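Alpha-glucosidase YIHQ (Escherichia coli, PDB 5AEG) hydrolyses sulfoquinovosyl diacylglycerides and simple sulfoquinovosides such as sulfoquinovosyl glycerol, releasing sulfoquinovose for sulfoglycolysis. Local coordinates at residues 473-487 and 514-527. Residues are numbered along the deposited sequence; the frame is centred on the assembly and turned at random.
With CA (calcium ion), chain D.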
loop_
_atom_site.group_PDB
_atom_site.type_symbol
_atom_site.label_atom_id
_atom_site.label_comp_id
_atom_site.label_asym_id
_atom_site.label_seq_id
_atom_site.Cartn_x
_atom_site.Cartn_y
_atom_site.Cartn_z
ATOM N N GLN A 473 6.438 5.203 8.836
ATOM C CA GLN A 473 5.802 5.572 10.076
ATOM C C GLN A 473 6.787 6.430 10.904
ATOM O O GLN A 473 7.989 6.286 10.788
ATOM C CB GLN A 473 5.487 4.310 10.970
ATOM C CG GLN A 473 4.205 3.640 10.509
ATOM C CD GLN A 473 4.408 2.887 9.234
ATOM O OE1 GLN A 473 5.193 1.948 9.194
ATOM N NE2 GLN A 473 3.736 3.307 8.157
ATOM N N ASN A 474 6.244 7.309 11.701
ATOM C CA ASN A 474 7.021 7.931 12.738
ATOM C C ASN A 474 7.549 6.870 13.704
ATOM O O ASN A 474 6.870 5.866 13.955
ATOM C CB ASN A 474 6.183 8.915 13.526
ATOM C CG ASN A 474 5.822 10.222 12.719
ATOM O OD1 ASN A 474 6.336 10.479 11.636
ATOM N ND2 ASN A 474 4.895 10.993 13.253
ATOM N N VAL A 475 8.643 7.200 14.388
ATOM C CA VAL A 475 9.104 6.394 15.540
ATOM C C VAL A 475 8.348 6.811 16.790
ATOM O O VAL A 475 8.945 7.193 17.798
ATOM C CB VAL A 475 10.650 6.454 15.678
ATOM C CG1 VAL A 475 11.296 5.782 14.471
ATOM C CG2 VAL A 475 11.218 7.853 15.913
ATOM N N ASP A 476 7.007 6.746 16.733
ATOM C CA ASP A 476 6.131 7.215 17.801
ATOM C C ASP A 476 5.001 6.271 17.947
ATOM O O ASP A 476 4.936 5.223 17.236
ATOM C CB ASP A 476 5.725 8.714 17.689
ATOM C CG ASP A 476 4.645 9.022 16.638
ATOM O OD1 ASP A 476 3.912 8.111 16.111
ATOM O OD2 ASP A 476 4.504 10.233 16.349
ATOM N N TRP A 477 4.154 6.584 18.911
ATOM C CA TRP A 477 2.985 5.782 19.265
ATOM C C TRP A 477 1.686 6.428 18.778
ATOM O O TRP A 477 0.567 6.117 19.288
ATOM C CB TRP A 477 2.934 5.620 20.802
ATOM C CG TRP A 477 4.214 5.032 21.441
ATOM C CD1 TRP A 477 5.293 5.713 21.926
ATOM C CD2 TRP A 477 4.490 3.626 21.686
ATOM N NE1 TRP A 477 6.214 4.838 22.424
ATOM C CE2 TRP A 477 5.736 3.561 22.345
ATOM C CE3 TRP A 477 3.762 2.444 21.473
ATOM C CZ2 TRP A 477 6.318 2.343 22.780
ATOM C CZ3 TRP A 477 4.334 1.224 21.876
ATOM C CH2 TRP A 477 5.611 1.184 22.549
ATOM N N SER A 478 1.764 7.312 17.801
ATOM C CA SER A 478 0.496 8.023 17.397
ATOM C C SER A 478 -0.441 7.064 16.697
ATOM O O SER A 478 0.009 6.090 16.016
ATOM C CB SER A 478 0.796 9.217 16.513
ATOM O OG SER A 478 1.471 8.821 15.342
ATOM N N LEU A 479 -1.718 7.384 16.721
ATOM C CA LEU A 479 -2.699 6.652 15.937
ATOM C C LEU A 479 -2.517 6.865 14.450
ATOM O O LEU A 479 -2.599 5.903 13.669
ATOM C CB LEU A 479 -4.114 7.080 16.336
ATOM C CG LEU A 479 -4.589 6.622 17.701
ATOM C CD1 LEU A 479 -6.022 7.094 17.982
ATOM C CD2 LEU A 479 -4.569 5.102 17.700
ATOM N N ASP A 480 -2.254 8.063 13.990
ATOM C CA ASP A 480 -2.261 8.354 12.551
ATOM C C ASP A 480 -0.928 8.145 11.835
ATOM O O ASP A 480 -0.909 8.072 10.610
ATOM C CB ASP A 480 -2.729 9.797 12.306
ATOM C CG ASP A 480 -4.152 10.013 12.796
ATOM O OD1 ASP A 480 -5.052 9.560 12.132
ATOM O OD2 ASP A 480 -4.335 10.609 13.853
ATOM N N ASP A 481 0.168 8.046 12.577
ATOM C CA ASP A 481 1.421 7.789 11.945
ATOM C C ASP A 481 2.377 6.939 12.701
ATOM O O ASP A 481 3.566 6.823 12.368
ATOM C CB ASP A 481 2.042 9.143 11.508
ATOM C CG ASP A 481 2.889 9.059 10.233
ATOM O OD1 ASP A 481 3.047 8.031 9.511
ATOM O OD2 ASP A 481 3.500 10.101 9.861
ATOM N N GLY A 482 1.873 6.203 13.684
ATOM C CA GLY A 482 2.768 5.355 14.491
ATOM C C GLY A 482 2.483 3.903 14.220
ATOM O O GLY A 482 1.900 3.514 13.177
ATOM N N LEU A 483 2.924 3.052 15.120
ATOM C CA LEU A 483 2.685 1.614 15.007
ATOM C C LEU A 483 1.225 1.244 14.603
ATOM O O LEU A 483 1.030 0.417 13.722
ATOM C CB LEU A 483 3.135 0.873 16.296
ATOM C CG LEU A 483 3.192 -0.652 16.327
ATOM C CD1 LEU A 483 4.067 -1.023 17.549
ATOM C CD2 LEU A 483 1.821 -1.289 16.544
ATOM N N ALA A 484 0.273 1.867 15.282
ATOM C CA ALA A 484 -1.169 1.571 15.096
ATOM C C ALA A 484 -1.614 1.696 13.636
ATOM O O ALA A 484 -2.453 0.932 13.170
ATOM C CB ALA A 484 -1.960 2.449 15.902
ATOM N N SER A 485 -1.102 2.714 12.949
ATOM C CA SER A 485 -1.547 3.087 11.623
ATOM C C SER A 485 -1.257 1.976 10.589
ATOM O O SER A 485 -1.849 1.948 9.472
ATOM C CB SER A 485 -0.917 4.480 11.258
ATOM O OG SER A 485 0.468 4.308 10.950
ATOM N N VAL A 486 -0.315 1.074 10.911
ATOM C CA VAL A 486 -0.000 -0.027 10.023
ATOM C C VAL A 486 -1.207 -1.007 9.837
ATOM O O VAL A 486 -1.362 -1.636 8.777
ATOM C CB VAL A 486 1.272 -0.795 10.501
ATOM C CG1 VAL A 486 1.565 -1.953 9.586
ATOM C CG2 VAL A 486 2.493 0.171 10.629
ATOM N N VAL A 487 -2.007 -1.156 10.891
ATOM C CA VAL A 487 -3.129 -2.094 10.800
ATOM C C VAL A 487 -4.253 -1.701 9.814
ATOM O O VAL A 487 -4.548 -2.467 8.935
ATOM C CB VAL A 487 -3.699 -2.469 12.174
ATOM C CG1 VAL A 487 -4.702 -3.596 12.036
ATOM C CG2 VAL A 487 -2.568 -2.941 13.108
ATOM N N MET A 514 11.616 13.279 17.565
ATOM C CA MET A 514 11.123 11.931 17.733
ATOM C C MET A 514 12.356 11.033 17.678
ATOM O O MET A 514 13.194 11.194 16.812
ATOM C CB MET A 514 10.174 11.552 16.583
ATOM C CG MET A 514 8.874 12.239 16.649
ATOM S SD MET A 514 7.710 11.769 15.319
ATOM C CE MET A 514 8.622 12.060 13.828
ATOM N N LYS A 515 12.477 10.077 18.593
ATOM C CA LYS A 515 13.546 9.079 18.563
ATOM C C LYS A 515 12.941 7.751 19.027
ATOM O O LYS A 515 12.141 7.703 19.955
ATOM C CB LYS A 515 14.597 9.496 19.568
ATOM C CG LYS A 515 15.213 10.904 19.370
ATOM C CD LYS A 515 16.270 11.096 20.490
ATOM C CE LYS A 515 17.277 12.184 20.187
ATOM N NZ LYS A 515 16.657 13.310 19.475
ATOM N N ARG A 516 13.377 6.674 18.430
ATOM C CA ARG A 516 12.809 5.344 18.689
ATOM C C ARG A 516 13.309 4.784 20.004
ATOM O O ARG A 516 14.508 4.616 20.156
ATOM C CB ARG A 516 13.239 4.366 17.644
ATOM C CG ARG A 516 12.449 3.064 17.698
ATOM C CD ARG A 516 13.125 1.998 16.878
ATOM N NE ARG A 516 13.081 2.230 15.401
ATOM C CZ ARG A 516 14.078 2.118 14.592
ATOM N NH1 ARG A 516 15.288 1.709 15.027
ATOM N NH2 ARG A 516 13.889 2.295 13.302
ATOM N N SER A 517 12.402 4.548 20.924
ATOM C CA SER A 517 12.764 3.883 22.217
ATOM C C SER A 517 12.961 2.365 22.010
ATOM O O SER A 517 12.491 1.709 21.014
ATOM C CB SER A 517 11.677 4.173 23.248
ATOM O OG SER A 517 10.472 3.528 22.891
ATOM N N LYS A 518 13.666 1.795 22.976
ATOM C CA LYS A 518 13.687 0.350 23.092
ATOM C C LYS A 518 12.291 -0.232 23.196
ATOM O O LYS A 518 12.019 -1.236 22.530
ATOM C CB LYS A 518 14.464 -0.038 24.347
ATOM C CG LYS A 518 14.589 -1.535 24.606
ATOM C CD LYS A 518 15.636 -1.702 25.727
ATOM C CE LYS A 518 15.509 -3.058 26.412
ATOM N NZ LYS A 518 16.551 -3.138 27.546
ATOM N N GLU A 519 11.445 0.347 24.016
ATOM C CA GLU A 519 10.103 -0.150 24.195
ATOM C C GLU A 519 9.349 -0.182 22.845
ATOM O O GLU A 519 8.694 -1.175 22.544
ATOM C CB GLU A 519 9.327 0.674 25.202
ATOM C CG GLU A 519 7.943 0.156 25.513
ATOM C CD GLU A 519 7.094 1.110 26.279
ATOM O OE1 GLU A 519 7.610 2.110 26.711
ATOM O OE2 GLU A 519 5.892 0.827 26.514
ATOM N N LEU A 520 9.447 0.888 22.047
ATOM C CA LEU A 520 8.782 0.905 20.690
ATOM C C LEU A 520 9.340 -0.185 19.782
ATOM O O LEU A 520 8.575 -0.905 19.141
ATOM C CB LEU A 520 8.853 2.307 20.077
ATOM C CG LEU A 520 8.117 2.431 18.736
ATOM C CD1 LEU A 520 6.624 2.148 18.962
ATOM C CD2 LEU A 520 8.323 3.868 18.197
ATOM N N LEU A 521 10.672 -0.357 19.730
ATOM C CA LEU A 521 11.247 -1.365 18.936
ATOM C C LEU A 521 10.709 -2.752 19.314
ATOM O O LEU A 521 10.394 -3.538 18.456
ATOM C CB LEU A 521 12.786 -1.393 19.059
ATOM C CG LEU A 521 13.523 -2.320 18.129
ATOM C CD1 LEU A 521 13.339 -1.894 16.644
ATOM C CD2 LEU A 521 15.024 -2.319 18.423
ATOM N N LEU A 522 10.681 -3.065 20.597
ATOM C CA LEU A 522 10.275 -4.386 21.076
ATOM C C LEU A 522 8.794 -4.647 20.875
ATOM O O LEU A 522 8.432 -5.741 20.433
ATOM C CB LEU A 522 10.671 -4.585 22.560
ATOM C CG LEU A 522 12.178 -4.427 22.847
ATOM C CD1 LEU A 522 12.508 -5.006 24.207
ATOM C CD2 LEU A 522 13.113 -5.004 21.848
ATOM N N ARG A 523 7.952 -3.660 21.120
ATOM C CA ARG A 523 6.530 -3.808 20.806
ATOM C C ARG A 523 6.286 -3.987 19.274
ATOM O O ARG A 523 5.397 -4.723 18.859
ATOM C CB ARG A 523 5.788 -2.603 21.284
ATOM C CG ARG A 523 5.537 -2.592 22.751
ATOM C CD ARG A 523 4.601 -3.652 23.222
ATOM N NE ARG A 523 4.131 -3.290 24.580
ATOM C CZ ARG A 523 3.539 -4.131 25.436
ATOM N NH1 ARG A 523 3.330 -5.369 25.082
ATOM N NH2 ARG A 523 3.152 -3.699 26.645
ATOM N N TRP A 524 7.091 -3.303 18.437
ATOM C CA TRP A 524 6.939 -3.434 17.021
ATOM C C TRP A 524 7.404 -4.792 16.550
ATOM O O TRP A 524 6.807 -5.398 15.650
ATOM C CB TRP A 524 7.679 -2.314 16.255
ATOM C CG TRP A 524 7.009 -1.852 15.026
ATOM C CD1 TRP A 524 6.650 -2.567 13.945
ATOM C CD2 TRP A 524 6.740 -0.501 14.714
ATOM N NE1 TRP A 524 6.123 -1.754 12.959
ATOM C CE2 TRP A 524 6.150 -0.476 13.399
ATOM C CE3 TRP A 524 6.935 0.674 15.401
ATOM C CZ2 TRP A 524 5.746 0.680 12.781
ATOM C CZ3 TRP A 524 6.493 1.879 14.790
ATOM C CH2 TRP A 524 5.902 1.849 13.497
ATOM N N CYS A 525 8.468 -5.311 17.194
ATOM C CA CYS A 525 8.930 -6.646 16.901
ATOM C C CYS A 525 7.810 -7.648 17.224
ATOM O O CYS A 525 7.619 -8.605 16.497
ATOM C CB CYS A 525 10.210 -6.968 17.713
ATOM S SG CYS A 525 10.948 -8.538 17.197
ATOM N N ASP A 526 7.115 -7.457 18.347
ATOM C CA ASP A 526 5.996 -8.370 18.711
ATOM C C ASP A 526 4.887 -8.396 17.622
ATOM O O ASP A 526 4.225 -9.417 17.395
ATOM C CB ASP A 526 5.381 -7.945 20.010
ATOM C CG ASP A 526 6.209 -8.292 21.263
ATOM O OD1 ASP A 526 7.305 -8.906 21.101
ATOM O OD2 ASP A 526 5.712 -7.843 22.365
ATOM N N PHE A 527 4.624 -7.230 17.041
ATOM C CA PHE A 527 3.618 -7.094 15.995
ATOM C C PHE A 527 4.076 -7.811 14.729
ATOM O O PHE A 527 3.378 -8.701 14.197
ATOM C CB PHE A 527 3.384 -5.575 15.788
ATOM C CG PHE A 527 2.566 -5.189 14.555
ATOM C CD1 PHE A 527 1.581 -5.967 14.006
ATOM C CD2 PHE A 527 2.821 -3.940 13.977
ATOM C CE1 PHE A 527 0.861 -5.502 12.907
ATOM C CE2 PHE A 527 2.021 -3.440 12.966
ATOM C CZ PHE A 527 1.062 -4.219 12.400
HETATM CA CA CA D . 4.444 8.974 7.763
HETATM O O HOH W 1 6.343 9.531 9.098
HETATM O O HOH W 2 9.949 6.148 20.398
HETATM O O HOH W 3 9.179 9.416 19.391
HETATM O O HOH W 4 8.686 5.619 23.251
#
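V475 and R516 bring the two backbones nearest, with CA atoms 5.0 Å apart; at L483 and W524 they stand 6.9 Å apart. Residues 473-482 form a looping segment, with an inverse gamma turn centred on V475, that leads into helix 486-495; 514-517 run extended into helix 518-528, which S517 N-caps through OG to L520 N. No direct hydrogen bond crosses, but one water donates to both V475 O and K515 O and accepts from S517 N, and another links W477 NE1 to S517 OG.

V475 CG2 lies against the peptide at R516 N, while L520 splits its methyls: CD2 packs on the V475 carbonyl carbon and CD1 sits over the centre of the W477 six-membered ring, 2° off its normal and 3.5 Å from the centroid. R523 CG meets the edge of that ring. W524 receives L483 CA and CG over one face, and Q473 CB approaches its edge, 3.6 Å from CH2; the NE1 of W524 is engaged by S503. A leucine in place of W524 would probably leave L483 without its flat partner, open a gap beside Q473 and lose the bond to S503. Farther along, L483 CG is anti to its backbone N (chi1 -170°), which sends CD2 to F527 CD2, and V486 CG1 reaches F527 CZ at 3.6 Å.

N474 CG rests on M514 CE, and N474 OD1 accepts from a calcium-bound water; D481 chelates the ion through both carboxylate oxygens. The contact thus joins two βα segments of the GH31 TIM barrel, packing the loop that follows D472, the probable proton donor, and carries calcium ligand D481 against helix 518-528.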